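PDB 4QYT: glutathione-independent glyoxalase DJ-1 from Schizosaccharomyces pombe, which catalyses the glutathione-independent conversion of methylglyoxal to D-lactate and takes part in protection against reactive oxygen species. Local coordinates for residues V7-A12 with I78-G83; G14-E19 with Q162-A167; S21-I26 with M168-K173; D35-G40 with A57-K62. One frame throughout, in Å; residues are numbered along the deposited sequence.

How the contacts relate
Contacts 1, 2 and 3 are buried; contact 4 is partly buried, near the sheet edge. Contacts 1 and 4 share the central sheet: strand 7-12 bonds to strand 34-39, so the pairing of contact 1 continues outward to contact 4, where outermost strand 59-60 adds polar side chains and water. Contacts 2 and 3 both use helix 17-29, first at its N-terminal end, which includes Glu19, an inferred active-site residue, then along its body, and both touch the second subunit. Their chemistry is mainly apolar, with no hydrogen bond between the paired segments. Contacts 1 and 2 meet where Gly81 O probably accepts Asp16 N; contacts 1 and 3 where Ile78 packs on Pro23 and Phe170. Trp24 bridges contacts 3 and 4.

Contact 1 (V7-A12 with I78-G83); sequences VCLFVA and IIPGGG. With EDO (1,2-ethanediol), chain G.
Cys8 O accepts the amide hydrogen of Ile78 N at 2.9 Å, and Ile78 O in turn receives Phe10 N at 2.9 Å. Ile78 therefore straddles Leu9, the pattern of a parallel bridge. The third rung fails: Phe10 O faces Pro80, whose nitrogen has no hydrogen to give, and is met instead by ring carbon Pro80 CD at 3.0 Å. With no N-H opposite, Phe10 O is buried with no partner in the model, and the ladder stops as the chain turns away. Ile78 divides its branched side chain between two neighbours. Its CG2, anti to the backbone N, lies 3.6 Å from Leu9 CD1, while the extended arm carries CD1 to 3.7 Å from Val7 CG1. Beta-branched and leucine side chains suit this face, which helix 17-29 covers with Phe20, Trp24 and Phe27. These strands lie in the middle of the parallel part of the sheet in the DJ-1/PfpI fold, a three-layer alpha/beta sandwich. On the other face of the sheet, Cys8 SG sits over the centre of one face of the Phe10 ring, 3.8 Å above its plane, and Phe10 CD2 touches Ile79 CG1 at 4.2 Å; Phe70 and helix 93-102 enclose this side. Beyond Pro80 the glycines bring backbone amides to the inferred active site: Gly81 N makes a weak bond to Glu19, and Gly82 N bonds to the sulfinic acid of the oxidised cysteine at position 114. Gly82, with a positive phi of 89°, occupies the N-cap of the following helix, while Gly83 N binds ethanediol O1 at 2.9 Å.

Contact 2 (G14-E19 with Q162-A167); sequences GTDEIE and QGPGTA
Asp16 only just reaches Pro164, OD2 lying 4.4 Å from Pro164 CB. CG stands anti to the backbone N (chi1 -176°); OD2 accepts Glu19 N at 2.9 Å, on the anti side of the carboxylate, the N-H...O angle 158°. This is a classic N-cap, for which a short acid is well suited; the other oxygen, OD1, forms a salt bridge with Arg29 of the second subunit. Ile18 crosses Pro164 at about a right angle. Its CG2 rests 3.8 Å from Pro164 CB and also reaches Ala167 CB, and Met168 of the second subunit packs against the same isoleucine. In the DJ-1/PfpI fold this joins the first turn of helix 17-29 to the loop leading into helix 167-178. Glu19, an inferred active-site residue, extends beyond CG to lay OE2 against the N and CD end of the Pro164 ring, 3.2 Å from each atom, a contact without a hydrogen bond because that nitrogen has no hydrogen to share; OE1 takes a weak bond from Gly81 N. Ala167 CB fits 4.0 Å from Glu19 CA, where a side chain of one methyl lets the backbones approach. The loop is braced by Gly163 N, which donates to Thr166 OG1 at 3.0 Å in a nearly straight bond (169°), and by Thr166 N, which returns a bond to Gly163 O.

Contact 3 (S21-I26 with M168-K173); sequences SAPWGI and MLFGLK
Helix segments 21-26 and 168-173 run in broadly the same direction, their axes inclined by 41° and 8.1 Å apart at closest approach. Pro23 and Gly171 meet at the narrowest point, with Pro23 CA 4.3 Å from Gly171 CA; Gly171 has no side chain, which permits this spacing. Ile26 packs beside this point. Its CD1 lies against the backbone of the other helix, 3.6 Å from Met168 O and 3.9 Å from Gly171 CA, and Leu172 CG is also within contact of CD1. Met168 folds back toward the first helix: chi3 and chi2, the latter -65°, are both bent, SD lies 3.6 Å from Ala22 CB, whose small methyl leaves room for the large sulfur, and CE comes 4.0 Å from Ile26 CD1. Pro23, at a kink where its nitrogen, having no hydrogen to donate, makes no bond to the preceding turn, lightly touches the Phe170 ring with CG. Phe170 and Pro23 also meet Ile78, tying both helices to the central sheet, while Met168 packs on Ile18 of the second subunit. With no hydrogen bond between the segments, their fit depends on apolar shape: small residues bring the backbones together and flexible or branched ones pack around them.

Contact 4 (D35-G40 with A57-K62); sequences DSVYVG and ANRSYK. With EDO (1,2-ethanediol), chain E.
Ser36 and Asn58 clasp each other by two bonds: Ser36 N donates to Asn58 OD1 at 2.9 Å, almost straight (169°), and Asn58 N donates to Ser36 OG at 2.8 Å. The serine hydroxyl stands between its own N and carbonyl carbon (chi1 56°), accepts that amide and shares a hydrogen bond of undecided direction with O2 of an ethanediol that also bonds Glu54 of the second subunit. Parallel pairing follows, with Arg59 N to Ser36 O, Tyr38 N to Arg59 O at 2.8 Å, and Tyr61 N to Tyr38 O at 2.9 Å. Tyr38 CB rests 3.6 Å from Ala57 CB. At the far end Val39 CG2 lies over one face of the Tyr61 ring, 4.2 Å from its centroid, a CH-pi contact; Phe94 meets that ring edge-to-face. A water joins Tyr38 O, Gly40 N and Ser60 OG, and the same hydroxyl accepts Lys62 N in an ST turn. Further out, Arg59 forms a salt bridge with Glu63; Asp35 OD2 and Arg59 NH1 remain 4.4 Å apart, beyond a salt bridge, with Tyr74 OH hydrogen-bonded to both. Strand 59-60 is outermost, and side-chain and water bonds supplement its short backbone ladder.

Contact 1 (V7-A12 with I78-G83)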
loop_
_atom_site.group_PDB
_atom_site.type_symbol
_atom_site.label_atom_id
_atom_site.label_comp_id
_atom_site.label_asym_id
_atom_site.label_seq_id
_atom_site.Cartn_x
_atom_site.Cartn_y
_atom_site.Cartn_z
ATOM N N VAL A 7 -0.727 -16.015 9.011
ATOM C CA VAL A 7 0.374 -15.150 8.601
ATOM C C VAL A 7 0.690 -14.122 9.680
ATOM O O VAL A 7 -0.211 -13.514 10.264
ATOM C CB VAL A 7 0.003 -14.444 7.276
ATOM C CG1 VAL A 7 1.133 -13.560 6.779
ATOM C CG2 VAL A 7 -0.399 -15.464 6.217
ATOM N N CYS A 8 1.993 -13.898 9.866
ATOM C CA CYS A 8 2.503 -12.778 10.652
ATOM C C CYS A 8 3.179 -11.777 9.726
ATOM O O CYS A 8 4.150 -12.131 9.037
ATOM C CB CYS A 8 3.547 -13.269 11.651
ATOM S SG CYS A 8 4.432 -11.938 12.470
ATOM N N LEU A 9 2.678 -10.547 9.736
ATOM C CA LEU A 9 3.340 -9.438 9.053
ATOM C C LEU A 9 4.030 -8.612 10.146
ATOM O O LEU A 9 3.397 -7.929 10.934
ATOM C CB LEU A 9 2.280 -8.652 8.289
ATOM C CG LEU A 9 2.723 -7.494 7.454
ATOM C CD1 LEU A 9 3.949 -7.641 6.670
ATOM C CD2 LEU A 9 1.590 -6.961 6.620
ATOM N N PHE A 10 5.363 -8.757 10.209
ATOM C CA PHE A 10 6.113 -7.952 11.171
ATOM C C PHE A 10 6.055 -6.493 10.772
ATOM O O PHE A 10 6.030 -6.133 9.596
ATOM C CB PHE A 10 7.571 -8.419 11.232
ATOM C CG PHE A 10 7.792 -9.689 11.997
ATOM C CD1 PHE A 10 7.600 -9.728 13.370
ATOM C CD2 PHE A 10 8.260 -10.849 11.389
ATOM C CE1 PHE A 10 7.869 -10.877 14.100
ATOM C CE2 PHE A 10 8.545 -11.982 12.129
ATOM C CZ PHE A 10 8.356 -12.003 13.482
ATOM N N VAL A 11 6.169 -5.629 11.781
ATOM C CA VAL A 11 6.115 -4.191 11.575
ATOM C C VAL A 11 6.908 -3.530 12.692
ATOM O O VAL A 11 6.897 -3.996 13.830
ATOM C CB VAL A 11 4.664 -3.671 11.473
ATOM C CG1 VAL A 11 3.918 -3.799 12.803
ATOM C CG2 VAL A 11 4.560 -2.259 10.923
ATOM N N ALA A 12 7.582 -2.433 12.370
ATOM C CA ALA A 12 8.358 -1.678 13.335
ATOM C C ALA A 12 8.131 -0.198 13.039
ATOM O O ALA A 12 7.685 0.173 11.953
ATOM C CB ALA A 12 9.831 -2.039 13.179
ATOM N N ILE A 78 6.506 -12.452 7.405
ATOM C CA ILE A 78 6.802 -11.438 6.380
ATOM C C ILE A 78 7.528 -10.272 7.051
ATOM O O ILE A 78 7.077 -9.719 8.048
ATOM C CB ILE A 78 5.496 -10.947 5.699
ATOM C CG1 ILE A 78 4.706 -12.124 5.110
ATOM C CG2 ILE A 78 5.842 -9.895 4.629
ATOM C CD1 ILE A 78 3.374 -11.733 4.547
ATOM N N ILE A 79 8.603 -9.853 6.370
ATOM C CA ILE A 79 9.457 -8.773 6.820
ATOM C C ILE A 79 9.444 -7.719 5.732
ATOM O O ILE A 79 9.994 -7.901 4.620
ATOM C CB ILE A 79 10.888 -9.223 7.145
ATOM C CG1 ILE A 79 10.812 -10.448 8.050
ATOM C CG2 ILE A 79 11.596 -8.099 7.905
ATOM C CD1 ILE A 79 12.142 -11.067 8.402
ATOM N N PRO A 80 8.735 -6.624 6.007
ATOM C CA PRO A 80 8.717 -5.533 5.046
ATOM C C PRO A 80 9.947 -4.628 5.214
ATOM O O PRO A 80 10.725 -4.772 6.163
ATOM C CB PRO A 80 7.410 -4.809 5.397
ATOM C CG PRO A 80 7.275 -5.042 6.902
ATOM C CD PRO A 80 7.841 -6.387 7.156
ATOM N N GLY A 81 10.071 -3.671 4.280
ATOM C CA GLY A 81 11.191 -2.749 4.284
ATOM C C GLY A 81 10.857 -1.377 4.816
ATOM O O GLY A 81 10.059 -1.235 5.733
ATOM N N GLY A 82 11.467 -0.373 4.193
ATOM C CA GLY A 82 11.649 0.916 4.837
ATOM C C GLY A 82 12.957 0.907 5.610
ATOM O O GLY A 82 13.244 -0.062 6.315
ATOM N N GLY A 83 13.777 1.949 5.506
ATOM C CA GLY A 83 15.128 1.863 6.055
ATOM C C GLY A 83 15.153 1.590 7.551
ATOM O O GLY A 83 15.859 0.684 8.014
HETATM C C1 EDO G . 13.506 3.930 3.147
HETATM O O1 EDO G . 13.534 4.649 4.355
HETATM C C2 EDO G . 12.028 3.851 2.867
HETATM O O2 EDO G . 11.834 3.893 1.485
#

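Contact 2 (G14-E19 with Q162-A167)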
loop_
_atom_site.group_PDB
_atom_site.type_symbol
_atom_site.label_atom_id
_atom_site.label_comp_id
_atom_site.label_asym_id
_atom_site.label_seq_id
_atom_site.Cartn_x
_atom_site.Cartn_y
_atom_site.Cartn_z
ATOM N N GLY A 14 9.143 2.924 11.364
ATOM C CA GLY A 14 9.958 3.031 10.168
ATOM C C GLY A 14 9.628 2.011 9.088
ATOM O O GLY A 14 10.282 2.027 8.035
ATOM N N THR A 15 8.620 1.137 9.290
ATOM C CA THR A 15 8.241 0.208 8.227
ATOM C C THR A 15 7.541 0.968 7.093
ATOM O O THR A 15 6.683 1.838 7.334
ATOM C CB THR A 15 7.319 -0.900 8.782
ATOM O OG1 THR A 15 8.099 -1.775 9.615
ATOM C CG2 THR A 15 6.651 -1.683 7.677
ATOM N N ASP A 16 7.845 0.573 5.866
ATOM C CA ASP A 16 7.215 1.185 4.708
ATOM C C ASP A 16 5.725 0.849 4.580
ATOM O O ASP A 16 5.341 -0.319 4.611
ATOM C CB ASP A 16 7.948 0.735 3.441
ATOM C CG ASP A 16 7.399 1.408 2.236
ATOM O OD1 ASP A 16 7.683 2.616 2.093
ATOM O OD2 ASP A 16 6.696 0.746 1.447
ATOM N N GLU A 17 4.936 1.885 4.358
ATOM C CA GLU A 17 3.480 1.725 4.250
ATOM C C GLU A 17 3.069 0.868 3.056
ATOM O O GLU A 17 2.123 0.060 3.153
ATOM C CB GLU A 17 2.801 3.079 4.127
ATOM C CG GLU A 17 2.894 4.005 5.336
ATOM C CD GLU A 17 4.120 4.891 5.438
ATOM O OE1 GLU A 17 5.173 4.586 4.795
ATOM O OE2 GLU A 17 4.045 5.879 6.182
ATOM N N ILE A 18 3.713 1.067 1.912
ATOM C CA ILE A 18 3.334 0.353 0.699
ATOM C C ILE A 18 3.639 -1.137 0.845
ATOM O O ILE A 18 2.805 -2.002 0.488
ATOM C CB ILE A 18 4.010 0.979 -0.535
ATOM C CG1 ILE A 18 3.470 2.386 -0.756
ATOM C CG2 ILE A 18 3.824 0.093 -1.746
ATOM C CD1 ILE A 18 4.325 3.237 -1.704
ATOM N N GLU A 19 4.827 -1.429 1.347
ATOM C CA GLU A 19 5.260 -2.824 1.497
ATOM C C GLU A 19 4.487 -3.558 2.583
ATOM O O GLU A 19 4.328 -4.767 2.482
ATOM C CB GLU A 19 6.738 -2.859 1.750
ATOM C CG GLU A 19 7.510 -2.382 0.535
ATOM C CD GLU A 19 8.899 -1.980 0.813
ATOM O OE1 GLU A 19 9.420 -2.145 1.902
ATOM O OE2 GLU A 19 9.473 -1.383 -0.154
ATOM N N GLN A 162 11.985 -6.503 -4.409
ATOM C CA GLN A 162 12.830 -5.321 -4.525
ATOM C C GLN A 162 12.339 -4.064 -3.802
ATOM O O GLN A 162 13.152 -3.336 -3.217
ATOM C CB GLN A 162 13.033 -4.990 -6.002
ATOM C CG GLN A 162 13.825 -6.074 -6.733
ATOM C CD GLN A 162 14.219 -5.679 -8.127
ATOM O OE1 GLN A 162 13.376 -5.328 -8.950
ATOM N NE2 GLN A 162 15.523 -5.733 -8.406
ATOM N N GLY A 163 11.073 -3.690 -3.915
ATOM C CA GLY A 163 10.711 -2.354 -3.478
ATOM C C GLY A 163 9.241 -2.094 -3.474
ATOM O O GLY A 163 8.439 -2.986 -3.708
ATOM N N PRO A 164 8.860 -0.839 -3.223
ATOM C CA PRO A 164 7.431 -0.554 -3.168
ATOM C C PRO A 164 6.724 -0.932 -4.430
ATOM O O PRO A 164 5.618 -1.437 -4.382
ATOM C CB PRO A 164 7.377 0.955 -2.890
ATOM C CG PRO A 164 8.719 1.343 -2.507
ATOM C CD PRO A 164 9.701 0.314 -2.868
ATOM N N GLY A 165 7.365 -0.735 -5.576
ATOM C CA GLY A 165 6.744 -1.102 -6.848
ATOM C C GLY A 165 6.504 -2.575 -7.047
ATOM O O GLY A 165 5.697 -2.934 -7.885
ATOM N N THR A 166 7.205 -3.420 -6.290
ATOM C CA THR A 166 7.053 -4.870 -6.430
ATOM C C THR A 166 6.286 -5.477 -5.256
ATOM O O THR A 166 6.163 -6.708 -5.207
ATOM C CB THR A 166 8.401 -5.568 -6.575
ATOM O OG1 THR A 166 9.150 -5.442 -5.370
ATOM C CG2 THR A 166 9.175 -5.006 -7.709
ATOM N N ALA A 167 5.696 -4.651 -4.389
ATOM C CA ALA A 167 5.025 -5.185 -3.206
ATOM C C ALA A 167 3.816 -6.041 -3.550
ATOM O O ALA A 167 3.560 -7.047 -2.877
ATOM C CB ALA A 167 4.682 -4.072 -2.271
#

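Contact 3 (S21-I26 with M168-K173)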
loop_
_atom_site.group_PDB
_atom_site.type_symbol
_atom_site.label_atom_id
_atom_site.label_comp_id
_atom_site.label_asym_id
_atom_site.label_seq_id
_atom_site.Cartn_x
_atom_site.Cartn_y
_atom_site.Cartn_z
ATOM N N SER A 21 1.152 -2.697 3.261
ATOM C CA SER A 21 -0.250 -2.810 2.840
ATOM C C SER A 21 -0.507 -3.862 1.770
ATOM O O SER A 21 -1.602 -4.407 1.704
ATOM C CB SER A 21 -0.758 -1.440 2.375
ATOM O OG SER A 21 -0.668 -0.467 3.411
ATOM N N ALA A 22 0.443 -4.080 0.863
ATOM C CA ALA A 22 0.182 -5.019 -0.219
ATOM C C ALA A 22 -0.032 -6.459 0.287
ATOM O O ALA A 22 -1.109 -7.027 0.044
ATOM C CB ALA A 22 1.268 -4.922 -1.287
ATOM N N PRO A 23 0.939 -7.076 0.988
ATOM C CA PRO A 23 0.667 -8.412 1.523
ATOM C C PRO A 23 -0.533 -8.408 2.451
ATOM O O PRO A 23 -1.291 -9.377 2.476
ATOM C CB PRO A 23 1.986 -8.805 2.197
ATOM C CG PRO A 23 2.718 -7.504 2.452
ATOM C CD PRO A 23 2.316 -6.642 1.291
ATOM N N TRP A 24 -0.689 -7.373 3.271
ATOM C CA TRP A 24 -1.844 -7.300 4.185
ATOM C C TRP A 24 -3.154 -7.448 3.413
ATOM O O TRP A 24 -4.001 -8.297 3.705
ATOM C CB TRP A 24 -1.841 -5.962 4.935
ATOM C CG TRP A 24 -2.965 -5.829 5.902
ATOM C CD1 TRP A 24 -4.166 -5.251 5.635
ATOM C CD2 TRP A 24 -3.049 -6.352 7.216
ATOM N NE1 TRP A 24 -4.990 -5.375 6.700
ATOM C CE2 TRP A 24 -4.332 -6.024 7.700
ATOM C CE3 TRP A 24 -2.165 -7.039 8.055
ATOM C CZ2 TRP A 24 -4.751 -6.357 8.986
ATOM C CZ3 TRP A 24 -2.610 -7.380 9.327
ATOM C CH2 TRP A 24 -3.874 -7.022 9.762
ATOM N N GLY A 25 -3.323 -6.610 2.394
ATOM C CA GLY A 25 -4.557 -6.593 1.649
ATOM C C GLY A 25 -4.782 -7.845 0.828
ATOM O O GLY A 25 -5.930 -8.258 0.619
ATOM N N ILE A 26 -3.704 -8.430 0.347
ATOM C CA ILE A 26 -3.805 -9.672 -0.460
ATOM C C ILE A 26 -4.249 -10.837 0.411
ATOM O O ILE A 26 -5.169 -11.573 0.046
ATOM C CB ILE A 26 -2.484 -9.911 -1.205
ATOM C CG1 ILE A 26 -2.324 -8.864 -2.319
ATOM C CG2 ILE A 26 -2.408 -11.322 -1.794
ATOM C CD1 ILE A 26 -0.922 -8.764 -2.884
ATOM N N MET A 168 3.068 -5.661 -4.579
ATOM C CA MET A 168 1.948 -6.483 -4.997
ATOM C C MET A 168 2.399 -7.837 -5.559
ATOM O O MET A 168 1.880 -8.887 -5.189
ATOM C CB MET A 168 1.058 -5.752 -6.013
ATOM C CG MET A 168 0.310 -4.549 -5.428
ATOM S SD MET A 168 -0.906 -4.970 -4.169
ATOM C CE MET A 168 -2.134 -5.725 -5.210
ATOM N N LEU A 169 3.408 -7.815 -6.427
ATOM C CA LEU A 169 3.974 -9.072 -6.934
ATOM C C LEU A 169 4.518 -9.954 -5.826
ATOM O O LEU A 169 4.368 -11.196 -5.854
ATOM C CB LEU A 169 5.069 -8.786 -7.949
ATOM C CG LEU A 169 4.587 -8.222 -9.286
ATOM C CD1 LEU A 169 5.769 -7.670 -10.032
ATOM C CD2 LEU A 169 3.849 -9.270 -10.111
ATOM N N PHE A 170 5.121 -9.345 -4.816
ATOM C CA PHE A 170 5.630 -10.036 -3.643
ATOM C C PHE A 170 4.511 -10.695 -2.845
ATOM O O PHE A 170 4.592 -11.891 -2.514
ATOM C CB PHE A 170 6.360 -8.989 -2.805
ATOM C CG PHE A 170 6.740 -9.424 -1.413
ATOM C CD1 PHE A 170 7.725 -10.375 -1.215
ATOM C CD2 PHE A 170 6.182 -8.844 -0.294
ATOM C CE1 PHE A 170 8.144 -10.715 0.055
ATOM C CE2 PHE A 170 6.603 -9.150 0.990
ATOM C CZ PHE A 170 7.599 -10.088 1.159
ATOM N N GLY A 171 3.469 -9.938 -2.526
ATOM C CA GLY A 171 2.335 -10.529 -1.799
ATOM C C GLY A 171 1.710 -11.677 -2.547
ATOM O O GLY A 171 1.341 -12.699 -1.964
ATOM N N LEU A 172 1.587 -11.493 -3.865
ATOM C CA LEU A 172 1.018 -12.538 -4.692
ATOM C C LEU A 172 1.899 -13.793 -4.688
ATOM O O LEU A 172 1.353 -14.928 -4.657
ATOM C CB LEU A 172 0.784 -12.049 -6.120
ATOM C CG LEU A 172 -0.432 -11.180 -6.310
ATOM C CD1 LEU A 172 -0.354 -10.464 -7.662
ATOM C CD2 LEU A 172 -1.723 -11.967 -6.166
ATOM N N LYS A 173 3.212 -13.620 -4.779
ATOM C CA LYS A 173 4.110 -14.780 -4.778
ATOM C C LYS A 173 3.927 -15.589 -3.487
ATOM O O LYS A 173 3.854 -16.822 -3.511
ATOM C CB LYS A 173 5.564 -14.344 -4.976
ATOM C CG LYS A 173 6.507 -15.494 -5.306
ATOM C CD LYS A 173 6.300 -16.061 -6.711
ATOM C CE LYS A 173 7.392 -17.049 -7.061
ATOM N NZ LYS A 173 7.275 -17.538 -8.456
#

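Contact 4 (D35-G40 with A57-K62)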
loop_
_atom_site.group_PDB
_atom_site.type_symbol
_atom_site.label_atom_id
_atom_site.label_comp_id
_atom_site.label_asym_id
_atom_site.label_seq_id
_atom_site.Cartn_x
_atom_site.Cartn_y
_atom_site.Cartn_z
ATOM N N ASP A 35 -1.991 -11.382 11.196
ATOM C CA ASP A 35 -1.782 -10.427 12.277
ATOM C C ASP A 35 -0.591 -9.547 11.923
ATOM O O ASP A 35 0.397 -10.057 11.413
ATOM C CB ASP A 35 -1.410 -11.119 13.606
ATOM C CG ASP A 35 -2.512 -11.925 14.256
ATOM O OD1 ASP A 35 -3.698 -11.598 14.053
ATOM O OD2 ASP A 35 -2.163 -12.849 15.006
ATOM N N SER A 36 -0.649 -8.281 12.320
ATOM C CA SER A 36 0.546 -7.453 12.353
ATOM C C SER A 36 1.154 -7.560 13.732
ATOM O O SER A 36 0.456 -7.496 14.750
ATOM C CB SER A 36 0.230 -6.004 11.991
ATOM O OG SER A 36 -0.778 -5.484 12.844
ATOM N N VAL A 37 2.469 -7.776 13.749
ATOM C CA VAL A 37 3.222 -8.023 14.985
ATOM C C VAL A 37 4.343 -7.012 15.078
ATOM O O VAL A 37 5.288 -7.026 14.272
ATOM C CB VAL A 37 3.739 -9.474 15.041
ATOM C CG1 VAL A 37 4.560 -9.683 16.291
ATOM C CG2 VAL A 37 2.586 -10.491 14.965
ATOM N N TYR A 38 4.208 -6.105 16.054
ATOM C CA TYR A 38 5.079 -4.949 16.212
ATOM C C TYR A 38 6.298 -5.296 17.050
ATOM O O TYR A 38 6.185 -5.882 18.142
ATOM C CB TYR A 38 4.269 -3.837 16.879
ATOM C CG TYR A 38 5.049 -2.635 17.361
ATOM C CD1 TYR A 38 5.734 -1.808 16.463
ATOM C CD2 TYR A 38 5.023 -2.259 18.687
ATOM C CE1 TYR A 38 6.362 -0.629 16.887
ATOM C CE2 TYR A 38 5.668 -1.111 19.108
ATOM C CZ TYR A 38 6.308 -0.269 18.212
ATOM O OH TYR A 38 6.945 0.843 18.713
ATOM N N VAL A 39 7.443 -4.819 16.575
ATOM C CA VAL A 39 8.688 -4.867 17.282
ATOM C C VAL A 39 9.101 -3.417 17.526
ATOM O O VAL A 39 9.498 -2.698 16.619
ATOM C CB VAL A 39 9.759 -5.580 16.447
ATOM C CG1 VAL A 39 11.125 -5.562 17.132
ATOM C CG2 VAL A 39 9.322 -6.994 16.125
ATOM N N GLY A 40 9.039 -2.987 18.786
ATOM C CA GLY A 40 9.377 -1.611 19.106
ATOM C C GLY A 40 9.091 -1.246 20.543
ATOM O O GLY A 40 8.660 -2.095 21.324
ATOM N N ALA A 57 -0.718 -1.728 15.472
ATOM C CA ALA A 57 -0.483 -3.124 15.172
ATOM C C ALA A 57 -1.441 -3.967 15.989
ATOM O O ALA A 57 -1.853 -3.594 17.086
ATOM C CB ALA A 57 0.938 -3.498 15.466
ATOM N N ASN A 58 -1.721 -5.174 15.509
ATOM C CA ASN A 58 -2.583 -6.081 16.268
ATOM C C ASN A 58 -1.966 -6.601 17.552
ATOM O O ASN A 58 -2.668 -6.840 18.528
ATOM C CB ASN A 58 -2.931 -7.316 15.414
ATOM C CG ASN A 58 -3.717 -7.027 14.169
ATOM O OD1 ASN A 58 -3.368 -7.483 13.110
ATOM N ND2 ASN A 58 -4.756 -6.224 14.279
ATOM N N ARG A 59 -0.666 -6.873 17.493
ATOM C CA ARG A 59 0.089 -7.515 18.563
ATOM C C ARG A 59 1.434 -6.839 18.723
ATOM O O ARG A 59 1.961 -6.265 17.772
ATOM C CB ARG A 59 0.312 -9.006 18.293
ATOM C CG ARG A 59 -0.949 -9.783 17.984
ATOM C CD ARG A 59 -0.675 -11.279 17.933
ATOM N NE ARG A 59 -0.319 -11.786 19.250
ATOM C CZ ARG A 59 -0.038 -13.039 19.530
ATOM N NH1 ARG A 59 0.208 -13.892 18.572
ATOM N NH2 ARG A 59 0.022 -13.413 20.796
ATOM N N SER A 60 2.010 -6.992 19.915
ATOM C CA SER A 60 3.427 -6.819 20.124
ATOM C C SER A 60 4.113 -8.175 20.113
ATOM O O SER A 60 3.597 -9.139 20.659
ATOM C CB SER A 60 3.679 -6.163 21.478
ATOM O OG SER A 60 5.055 -6.236 21.801
ATOM N N TYR A 61 5.331 -8.239 19.581
ATOM C CA TYR A 61 6.088 -9.478 19.613
ATOM C C TYR A 61 6.349 -9.945 21.040
ATOM O O TYR A 61 6.584 -11.130 21.260
ATOM C CB TYR A 61 7.389 -9.411 18.833
ATOM C CG TYR A 61 8.565 -8.796 19.533
ATOM C CD1 TYR A 61 8.580 -7.496 19.972
ATOM C CD2 TYR A 61 9.735 -9.514 19.692
ATOM C CE1 TYR A 61 9.695 -6.928 20.551
ATOM C CE2 TYR A 61 10.864 -8.953 20.259
ATOM C CZ TYR A 61 10.828 -7.662 20.721
ATOM O OH TYR A 61 11.958 -7.086 21.283
ATOM N N LYS A 62 6.299 -9.035 22.008
ATOM C CA LYS A 62 6.547 -9.396 23.392
ATOM C C LYS A 62 5.486 -10.325 23.953
ATOM O O LYS A 62 5.673 -10.953 24.994
ATOM C CB LYS A 62 6.698 -8.153 24.252
ATOM C CG LYS A 62 7.881 -7.279 23.859
ATOM C CD LYS A 62 8.154 -6.104 24.778
ATOM C CE LYS A 62 9.260 -5.233 24.180
ATOM N NZ LYS A 62 9.396 -3.897 24.803
HETATM C C1 EDO E . -4.142 -3.337 12.444
HETATM O O1 EDO E . -4.185 -1.953 12.382
HETATM C C2 EDO E . -3.295 -4.132 11.426
HETATM O O2 EDO E . -2.017 -3.675 11.506
HETATM O O HOH W 1 7.333 -4.535 20.665
#